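Local atomic coordinates of Nrps/pks (Streptomyces albus, PDB entry 4OPE), a protein that probably catalyses decarboxylative condensation of a growing acyl chain with a malonyl extender, as a ketosynthase domain of the AT-less type I polyketide synthase for oxazolomycin. Residues 92-97 / 125-130; 283-288 / 326-331; 448-453 / 487-492. All blocks are in the same frame, centred on the assembly; numbering follows the deposited sequence.

Interaction 1: 92-97 / 125-130; sequences DPQERI and VGLMYG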
loop_
_atom_site.group_PDB
_atom_site.type_symbol
_atom_site.label_atom_id
_atom_site.label_comp_id
_atom_site.label_asym_id
_atom_site.label_seq_id
_atom_site.Cartn_x
_atom_site.Cartn_y
_atom_site.Cartn_z
ATOM N N ASP A 92 0.081 -1.985 -17.499
ATOM C CA ASP A 92 -1.332 -1.898 -17.161
ATOM C C ASP A 92 -1.823 -0.498 -17.422
ATOM O O ASP A 92 -1.126 0.441 -17.105
ATOM C CB ASP A 92 -1.477 -2.194 -15.664
ATOM C CG ASP A 92 -2.881 -2.559 -15.265
ATOM O OD1 ASP A 92 -3.824 -1.777 -15.533
ATOM O OD2 ASP A 92 -3.024 -3.640 -14.649
ATOM N N PRO A 93 -3.041 -0.342 -17.963
ATOM C CA PRO A 93 -3.587 0.978 -18.191
ATOM C C PRO A 93 -3.798 1.787 -16.924
ATOM O O PRO A 93 -3.892 2.984 -16.984
ATOM C CB PRO A 93 -4.929 0.687 -18.885
ATOM C CG PRO A 93 -5.199 -0.722 -18.664
ATOM C CD PRO A 93 -3.865 -1.364 -18.604
ATOM N N GLN A 94 -3.851 1.140 -15.774
ATOM C CA GLN A 94 -3.916 1.860 -14.508
ATOM C C GLN A 94 -2.675 2.733 -14.353
ATOM O O GLN A 94 -2.787 3.875 -13.971
ATOM C CB GLN A 94 -4.105 0.887 -13.330
ATOM C CG GLN A 94 -5.413 0.109 -13.448
ATOM C CD GLN A 94 -5.655 -0.979 -12.390
ATOM O OE1 GLN A 94 -6.811 -1.394 -12.176
ATOM N NE2 GLN A 94 -4.596 -1.456 -11.755
ATOM N N GLU A 95 -1.500 2.207 -14.647
ATOM C CA GLU A 95 -0.267 3.005 -14.555
ATOM C C GLU A 95 -0.281 4.192 -15.528
ATOM O O GLU A 95 0.060 5.291 -15.200
ATOM C CB GLU A 95 0.930 2.113 -14.848
ATOM C CG GLU A 95 2.290 2.748 -14.610
ATOM C CD GLU A 95 3.447 1.732 -14.608
ATOM O OE1 GLU A 95 3.265 0.536 -14.928
ATOM O OE2 GLU A 95 4.574 2.138 -14.293
ATOM N N ARG A 96 -0.767 3.972 -16.718
ATOM C CA ARG A 96 -0.743 5.010 -17.709
ATOM C C ARG A 96 -1.738 6.116 -17.431
ATOM O O ARG A 96 -1.448 7.299 -17.566
ATOM C CB ARG A 96 -1.067 4.397 -19.047
ATOM C CG ARG A 96 -0.179 3.196 -19.407
ATOM C CD ARG A 96 -0.502 2.733 -20.804
ATOM N NE ARG A 96 -0.820 1.323 -20.865
ATOM C CZ ARG A 96 -1.765 0.808 -21.626
ATOM N NH1 ARG A 96 -2.579 1.570 -22.354
ATOM N NH2 ARG A 96 -1.912 -0.488 -21.637
ATOM N N ILE A 97 -2.938 5.714 -17.060
ATOM C CA ILE A 97 -4.005 6.656 -16.825
ATOM C C ILE A 97 -3.722 7.498 -15.604
ATOM O O ILE A 97 -3.987 8.705 -15.586
ATOM C CB ILE A 97 -5.322 5.909 -16.699
ATOM C CG1 ILE A 97 -5.698 5.424 -18.099
ATOM C CG2 ILE A 97 -6.392 6.809 -16.097
ATOM C CD1 ILE A 97 -6.991 4.654 -18.155
ATOM N N VAL A 125 -1.211 6.013 -3.670
ATOM C CA VAL A 125 -2.219 5.599 -4.647
ATOM C C VAL A 125 -2.750 4.265 -4.298
ATOM O O VAL A 125 -1.989 3.365 -4.015
ATOM C CB VAL A 125 -1.635 5.560 -6.078
ATOM C CG1 VAL A 125 -0.487 4.570 -6.211
ATOM C CG2 VAL A 125 -2.726 5.326 -7.128
ATOM N N GLY A 126 -4.072 4.128 -4.307
ATOM C CA GLY A 126 -4.694 2.844 -3.963
ATOM C C GLY A 126 -5.096 2.079 -5.189
ATOM O O GLY A 126 -5.666 2.650 -6.151
ATOM N N LEU A 127 -4.794 0.782 -5.166
ATOM C CA LEU A 127 -5.243 -0.167 -6.209
ATOM C C LEU A 127 -5.597 -1.490 -5.562
ATOM O O LEU A 127 -5.087 -1.810 -4.476
ATOM C CB LEU A 127 -4.126 -0.412 -7.181
ATOM C CG LEU A 127 -3.451 0.822 -7.783
ATOM C CD1 LEU A 127 -2.074 1.023 -7.199
ATOM C CD2 LEU A 127 -3.300 0.620 -9.273
HETATM N N MSE A 128 -6.486 -2.242 -6.200
HETATM C CA MSE A 128 -6.901 -3.586 -5.697
HETATM C C MSE A 128 -6.962 -4.698 -6.721
HETATM O O MSE A 128 -7.174 -5.842 -6.381
HETATM C CB MSE A 128 -8.257 -3.503 -4.975
HETATM C CG MSE A 128 -9.454 -3.403 -5.904
HETATM SE SE MSE A 128 -11.161 -3.569 -4.894
HETATM C CE MSE A 128 -11.313 -5.515 -4.627
ATOM N N TYR A 129 -6.795 -4.370 -7.984
ATOM C CA TYR A 129 -6.703 -5.377 -9.000
ATOM C C TYR A 129 -5.549 -5.035 -9.892
ATOM O O TYR A 129 -5.199 -3.874 -10.071
ATOM C CB TYR A 129 -7.965 -5.448 -9.856
ATOM C CG TYR A 129 -9.203 -5.898 -9.135
ATOM C CD1 TYR A 129 -9.299 -7.159 -8.627
ATOM C CD2 TYR A 129 -10.303 -5.068 -9.009
ATOM C CE1 TYR A 129 -10.433 -7.589 -7.965
ATOM C CE2 TYR A 129 -11.445 -5.486 -8.338
ATOM C CZ TYR A 129 -11.502 -6.758 -7.829
ATOM O OH TYR A 129 -12.625 -7.205 -7.185
ATOM N N GLY A 130 -4.976 -6.060 -10.468
ATOM C CA GLY A 130 -3.967 -5.888 -11.469
ATOM C C GLY A 130 -4.158 -6.973 -12.485
ATOM O O GLY A 130 -3.395 -7.902 -12.521
HETATM O O HOH W 1 -7.380 -1.680 -9.308
#
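The capped N-terminus of helix 93-108 meets the loop that leaves strand 121-126 of the central sheet, and a single glutamine side chain reaches from one to the other. D92 sits at the N-cap, with CG anti to its backbone N (chi1 -162°). This brings OD1 back over the first turn, where its anti lone pair accepts from Q94 N at 2.9 Å along a nearly straight path (173°). OD2 turns the other way, to 4.0 Å from G130 CA, and takes its main bond from S150 OG. A carboxylate held at a helix N-terminus would probably be stabilised in its ionised form.

With its backbone N-H spent on the cap, Q94 sends an extended side chain across to the loop. Its NE2 donates to Y129 O at 3.0 Å with an N-H...O angle of 165°; the acceptor lies close to the amide plane of Q94, and the donor lies in the plane of the carbonyl. OE1 accepts from V205 N and also lies 2.9 Å from a water, which accepts from Y129 N at 3.1 Å. Both backbone polar atoms of Y129 are thus tied to one side-chain amide, one directly and one through water. The apolar part of the grip comes from L127 CD2, which slides alongside the glutamine, 3.5 Å from Q94 NE2 and 4.1 Å from Q94 CB. An alanine in place of Q94 would probably loosen the loop, since the bond to Y129 O, the water bridge and the link to V205 would all go. The arrangement is an N-capped helix docked on a loop at the end of a core strand, within the N-terminal half of a thiolase-type ketosynthase fold.

Interaction 2: 283-288 / 326-331; sequences NPRAQG and LVRAFQ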
loop_
_atom_site.group_PDB
_atom_site.type_symbol
_atom_site.label_atom_id
_atom_site.label_comp_id
_atom_site.label_asym_id
_atom_site.label_seq_id
_atom_site.Cartn_x
_atom_site.Cartn_y
_atom_site.Cartn_z
ATOM N N ASN A 283 -18.900 -5.302 9.384
ATOM C CA ASN A 283 -19.057 -5.273 10.805
ATOM C C ASN A 283 -19.489 -3.884 11.271
ATOM O O ASN A 283 -18.725 -2.942 11.245
ATOM C CB ASN A 283 -17.742 -5.659 11.460
ATOM C CG ASN A 283 -17.814 -5.603 12.954
ATOM O OD1 ASN A 283 -18.824 -5.187 13.534
ATOM N ND2 ASN A 283 -16.729 -6.012 13.605
ATOM N N PRO A 284 -20.711 -3.770 11.771
ATOM C CA PRO A 284 -21.206 -2.436 12.087
ATOM C C PRO A 284 -20.664 -1.934 13.408
ATOM O O PRO A 284 -20.728 -0.756 13.689
ATOM C CB PRO A 284 -22.726 -2.639 12.133
ATOM C CG PRO A 284 -22.877 -4.031 12.599
ATOM C CD PRO A 284 -21.730 -4.808 12.012
ATOM N N ARG A 285 -20.139 -2.812 14.226
ATOM C CA ARG A 285 -19.484 -2.345 15.428
ATOM C C ARG A 285 -18.263 -1.512 15.042
ATOM O O ARG A 285 -18.051 -0.419 15.556
ATOM C CB ARG A 285 -19.071 -3.530 16.309
ATOM C CG ARG A 285 -18.704 -3.169 17.744
ATOM C CD ARG A 285 -17.601 -4.060 18.339
ATOM N NE ARG A 285 -16.284 -3.394 18.298
ATOM C CZ ARG A 285 -15.256 -3.712 17.499
ATOM N NH1 ARG A 285 -14.136 -2.991 17.570
ATOM N NH2 ARG A 285 -15.320 -4.737 16.636
ATOM N N ALA A 286 -17.476 -2.027 14.116
ATOM C CA ALA A 286 -16.225 -1.407 13.745
ATOM C C ALA A 286 -16.472 -0.153 12.920
ATOM O O ALA A 286 -15.774 0.843 13.083
ATOM C CB ALA A 286 -15.379 -2.397 12.961
ATOM N N GLN A 287 -17.479 -0.186 12.056
ATOM C CA GLN A 287 -17.888 0.998 11.361
ATOM C C GLN A 287 -18.263 2.086 12.344
ATOM O O GLN A 287 -17.875 3.255 12.200
ATOM C CB GLN A 287 -19.076 0.701 10.459
ATOM C CG GLN A 287 -18.752 -0.275 9.317
ATOM C CD GLN A 287 -19.937 -0.564 8.379
ATOM O OE1 GLN A 287 -20.952 0.113 8.406
ATOM N NE2 GLN A 287 -19.774 -1.553 7.520
ATOM N N GLY A 288 -19.014 1.715 13.353
ATOM C CA GLY A 288 -19.389 2.652 14.397
ATOM C C GLY A 288 -18.207 3.296 15.119
ATOM O O GLY A 288 -18.164 4.539 15.298
ATOM N N LEU A 326 -23.750 3.712 11.496
ATOM C CA LEU A 326 -23.947 5.120 11.690
ATOM C C LEU A 326 -24.697 5.381 12.974
ATOM O O LEU A 326 -24.261 6.201 13.787
ATOM C CB LEU A 326 -24.715 5.717 10.529
ATOM C CG LEU A 326 -23.922 5.886 9.227
ATOM C CD1 LEU A 326 -24.875 6.054 8.081
ATOM C CD2 LEU A 326 -23.025 7.097 9.265
ATOM N N VAL A 327 -25.804 4.676 13.186
ATOM C CA VAL A 327 -26.568 4.801 14.445
ATOM C C VAL A 327 -25.674 4.460 15.612
ATOM O O VAL A 327 -25.727 5.089 16.609
ATOM C CB VAL A 327 -27.792 3.865 14.495
ATOM C CG1 VAL A 327 -28.382 3.804 15.910
ATOM C CG2 VAL A 327 -28.865 4.271 13.462
ATOM N N ARG A 328 -24.820 3.482 15.489
ATOM C CA ARG A 328 -23.900 3.196 16.570
ATOM C C ARG A 328 -22.925 4.318 16.827
ATOM O O ARG A 328 -22.540 4.536 17.962
ATOM C CB ARG A 328 -23.113 1.914 16.308
ATOM C CG ARG A 328 -23.981 0.678 16.351
ATOM C CD ARG A 328 -23.185 -0.625 16.372
ATOM N NE ARG A 328 -22.178 -0.547 17.434
ATOM C CZ ARG A 328 -22.209 -1.247 18.565
ATOM N NH1 ARG A 328 -23.178 -2.125 18.789
ATOM N NH2 ARG A 328 -21.243 -1.073 19.469
ATOM N N ALA A 329 -22.506 5.026 15.789
ATOM C CA ALA A 329 -21.526 6.072 15.986
ATOM C C ALA A 329 -22.138 7.297 16.629
ATOM O O ALA A 329 -21.482 7.994 17.398
ATOM C CB ALA A 329 -20.876 6.437 14.668
ATOM N N PHE A 330 -23.404 7.546 16.305
ATOM C CA PHE A 330 -24.183 8.678 16.855
ATOM C C PHE A 330 -24.839 8.446 18.222
ATOM O O PHE A 330 -25.528 9.328 18.753
ATOM C CB PHE A 330 -25.272 9.011 15.867
ATOM C CG PHE A 330 -24.771 9.586 14.601
ATOM C CD1 PHE A 330 -23.410 9.646 14.324
ATOM C CD2 PHE A 330 -25.669 10.063 13.669
ATOM C CE1 PHE A 330 -22.972 10.187 13.154
ATOM C CE2 PHE A 330 -25.227 10.617 12.492
ATOM C CZ PHE A 330 -23.879 10.671 12.226
ATOM N N GLN A 331 -24.653 7.248 18.760
ATOM C CA GLN A 331 -25.092 6.915 20.106
ATOM C C GLN A 331 -24.209 7.733 21.074
ATOM O O GLN A 331 -22.982 7.821 20.893
ATOM C CB GLN A 331 -24.905 5.408 20.330
ATOM C CG GLN A 331 -25.890 4.700 21.232
ATOM C CD GLN A 331 -25.356 3.318 21.632
ATOM O OE1 GLN A 331 -24.562 2.700 20.887
ATOM N NE2 GLN A 331 -25.771 2.828 22.821
#
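R328 lies along the first turn of helix 284-298, its CD 3.6 Å from P284 O and its NE 3.8 Å from R285 CA. A bend at chi3 (51°) then turns the guanidinium so that R285 CG comes over one of its faces, 3.7 Å from NH2. The two arginine chains cross obliquely, with their planar ends 71° apart. Repulsion between the like charges is likely to be eased by distance, 5.6 Å from R285 NE to R328 NH2, and by a salt bridge that R285 NH1 makes to D166 of the second subunit.

Deeper in, the backbones themselves come together: G288 and A329 are 4.3 Å apart between CA atoms, and A329 CB rests on G288 O at 3.4 Å. This is close helix-helix packing through small residues, joining helices 284-298 and 318-329 of the C-terminal half of the ketosynthase. G288, with no side chain, faces R328, its CA 4.3 Å from R328 CB.

Behind this shell stands the N-cap. N283 OD1 accepts from R285 N at 2.8 Å, with the donor above the carbonyl plane rather than on a lone pair, and weakly from A286 N. N283 ND2 in turn donates to G273 O, which ties the N-cap residue to the chain just past strand 263-272.

Interaction 3: 448-453 / 487-492; sequences PYVCAL and TLLTRE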
loop_
_atom_site.group_PDB
_atom_site.type_symbol
_atom_site.label_atom_id
_atom_site.label_comp_id
_atom_site.label_asym_id
_atom_site.label_seq_id
_atom_site.Cartn_x
_atom_site.Cartn_y
_atom_site.Cartn_z
ATOM N N PRO A 448 -5.756 45.137 -21.248
ATOM C CA PRO A 448 -5.913 43.810 -21.798
ATOM C C PRO A 448 -5.083 42.761 -21.027
ATOM O O PRO A 448 -4.366 43.070 -20.034
ATOM C CB PRO A 448 -5.434 43.974 -23.221
ATOM C CG PRO A 448 -4.354 45.006 -23.097
ATOM C CD PRO A 448 -4.864 45.970 -22.053
ATOM N N TYR A 449 -5.263 41.517 -21.445
ATOM C CA TYR A 449 -4.684 40.424 -20.776
ATOM C C TYR A 449 -4.051 39.619 -21.860
ATOM O O TYR A 449 -4.402 39.762 -23.039
ATOM C CB TYR A 449 -5.733 39.584 -20.059
ATOM C CG TYR A 449 -6.624 40.313 -19.081
ATOM C CD1 TYR A 449 -6.173 40.700 -17.834
ATOM C CD2 TYR A 449 -7.970 40.548 -19.385
ATOM C CE1 TYR A 449 -7.022 41.351 -16.943
ATOM C CE2 TYR A 449 -8.822 41.193 -18.488
ATOM C CZ TYR A 449 -8.334 41.606 -17.283
ATOM O OH TYR A 449 -9.186 42.248 -16.409
ATOM N N VAL A 450 -3.109 38.770 -21.454
ATOM C CA VAL A 450 -2.506 37.841 -22.392
ATOM C C VAL A 450 -3.014 36.470 -22.083
ATOM O O VAL A 450 -3.064 36.090 -20.917
ATOM C CB VAL A 450 -0.974 37.836 -22.317
ATOM C CG1 VAL A 450 -0.493 37.484 -20.926
ATOM C CG2 VAL A 450 -0.405 36.875 -23.343
ATOM N N CYS A 451 -3.421 35.757 -23.122
ATOM C CA CYS A 451 -3.743 34.366 -23.019
ATOM C C CYS A 451 -2.593 33.605 -23.603
ATOM O O CYS A 451 -2.324 33.679 -24.792
ATOM C CB CYS A 451 -4.978 34.028 -23.832
ATOM S SG CYS A 451 -5.203 32.258 -24.214
ATOM N N ALA A 452 -1.928 32.822 -22.786
ATOM C CA ALA A 452 -0.732 32.163 -23.261
ATOM C C ALA A 452 -0.913 30.629 -23.179
ATOM O O ALA A 452 -1.161 30.092 -22.110
ATOM C CB ALA A 452 0.437 32.649 -22.423
ATOM N N LEU A 453 -0.802 29.955 -24.313
ATOM C CA LEU A 453 -1.030 28.519 -24.409
ATOM C C LEU A 453 0.216 27.877 -24.940
ATOM O O LEU A 453 0.939 28.501 -25.717
ATOM C CB LEU A 453 -2.127 28.199 -25.399
ATOM C CG LEU A 453 -3.528 28.728 -25.136
ATOM C CD1 LEU A 453 -4.496 28.215 -26.197
ATOM C CD2 LEU A 453 -4.015 28.240 -23.805
ATOM N N THR A 487 -4.519 31.680 -14.714
ATOM C CA THR A 487 -4.495 30.255 -14.570
ATOM C C THR A 487 -3.551 29.611 -15.576
ATOM O O THR A 487 -2.725 28.758 -15.218
ATOM C CB THR A 487 -5.916 29.690 -14.710
ATOM O OG1 THR A 487 -6.690 30.083 -13.552
ATOM C CG2 THR A 487 -5.900 28.178 -14.848
ATOM N N LEU A 488 -3.632 30.059 -16.815
ATOM C CA LEU A 488 -2.826 29.505 -17.885
ATOM C C LEU A 488 -1.350 29.779 -17.699
ATOM O O LEU A 488 -0.507 28.975 -18.077
ATOM C CB LEU A 488 -3.288 30.055 -19.225
ATOM C CG LEU A 488 -4.675 29.532 -19.634
ATOM C CD1 LEU A 488 -5.268 30.404 -20.722
ATOM C CD2 LEU A 488 -4.628 28.067 -20.053
ATOM N N LEU A 489 -1.040 30.892 -17.058
ATOM C CA LEU A 489 0.346 31.232 -16.791
ATOM C C LEU A 489 0.954 30.432 -15.635
ATOM O O LEU A 489 2.167 30.536 -15.379
ATOM C CB LEU A 489 0.489 32.717 -16.529
ATOM C CG LEU A 489 0.117 33.555 -17.751
ATOM C CD1 LEU A 489 0.089 35.041 -17.405
ATOM C CD2 LEU A 489 1.112 33.247 -18.867
ATOM N N THR A 490 0.164 29.617 -14.960
ATOM C CA THR A 490 0.763 28.729 -13.979
ATOM C C THR A 490 1.133 27.397 -14.602
ATOM O O THR A 490 1.805 26.571 -13.974
ATOM C CB THR A 490 -0.196 28.432 -12.841
ATOM O OG1 THR A 490 -1.219 27.534 -13.324
ATOM C CG2 THR A 490 -0.774 29.726 -12.329
ATOM N N ARG A 491 0.711 27.189 -15.837
ATOM C CA ARG A 491 0.966 25.927 -16.473
ATOM C C ARG A 491 2.350 25.794 -17.041
ATOM O O ARG A 491 2.912 26.725 -17.580
ATOM C CB ARG A 491 -0.062 25.697 -17.580
ATOM C CG ARG A 491 -1.430 25.403 -16.995
ATOM C CD ARG A 491 -2.384 24.904 -18.057
ATOM N NE ARG A 491 -3.689 24.702 -17.461
ATOM C CZ ARG A 491 -4.702 24.119 -18.063
ATOM N NH1 ARG A 491 -4.586 23.677 -19.336
ATOM N NH2 ARG A 491 -5.832 24.010 -17.384
ATOM N N GLU A 492 2.881 24.593 -17.002
ATOM C CA GLU A 492 4.240 24.365 -17.448
ATOM C C GLU A 492 4.381 24.723 -18.938
ATOM O O GLU A 492 3.569 24.304 -19.768
ATOM C CB GLU A 492 4.614 22.937 -17.199
ATOM C CG GLU A 492 5.975 22.607 -17.694
ATOM C CD GLU A 492 6.357 21.179 -17.395
ATOM O OE1 GLU A 492 6.154 20.702 -16.227
ATOM O OE2 GLU A 492 6.890 20.570 -18.348
HETATM O O HOH W 2 -0.297 27.963 -20.612
#
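L488 and L489 share a first torsion, CG anti to the carbonyl carbon (chi1 -69° and -64°), yet as consecutive residues of the 487-492 segment they send their methyl groups to different sides of strand 449-455. L488 goes to the side of C451 and L453. C451 holds its sulphur anti to the backbone N (chi1 162°), which brings SG to 4.0 Å from L488 CD1. L453 crosses L488 obliquely, its CD2 lying 3.8 Å from L488 CD2. L489 takes the side of A452 and V450: its CD2 rests on A452 CB at 3.7 Å, while its CD1 meets V450 CG1 less closely.

Between the two leucines the strand presents a backbone carbonyl, and L488 CB comes to 3.6 Å from A452 O. A water gives one proton to A452 O and the other to L488 O, 2.7 Å in each case, so the join is apolar on both sides with a water-bridged polar seam. T490 OG1 and N both donate to T487 O, and L488 to R491 form a type I turn.

The contact lies in the C-terminal extension of the ketosynthase, where a small antiparallel sheet packs against helices. Strand 449-455 is an outermost strand of this three-stranded sheet, paired with 496-502 through Y449, C451 and L453. Helix 541-550 packs on V450 and A452, with W548 NE1 bonded to L453 O; helix 458-473 covers L453, and helix 481-488 closes the strand's remaining edge.

Three kinds of helix contact share one chain: a capped N-terminus on a loop in interaction 1, two helices side by side in interaction 2, and a helical turn against a strand edge in interaction 3. Interaction 1 is the most central, its centre about 14 Å from that of the chain, and its strand neighbours 169-173, which in thiolase-fold enzymes generally runs into the turn that carries the nucleophilic cysteine, just before helix 178-192. Interactions 2 and 3 lie on opposite sides of the chain's centre, 49 Å apart between centres. Interaction 2 reaches the second subunit through R285, whereas interaction 3 belongs to the separate small sheet. The nearest atoms of each lie about 15 Å from interaction 1.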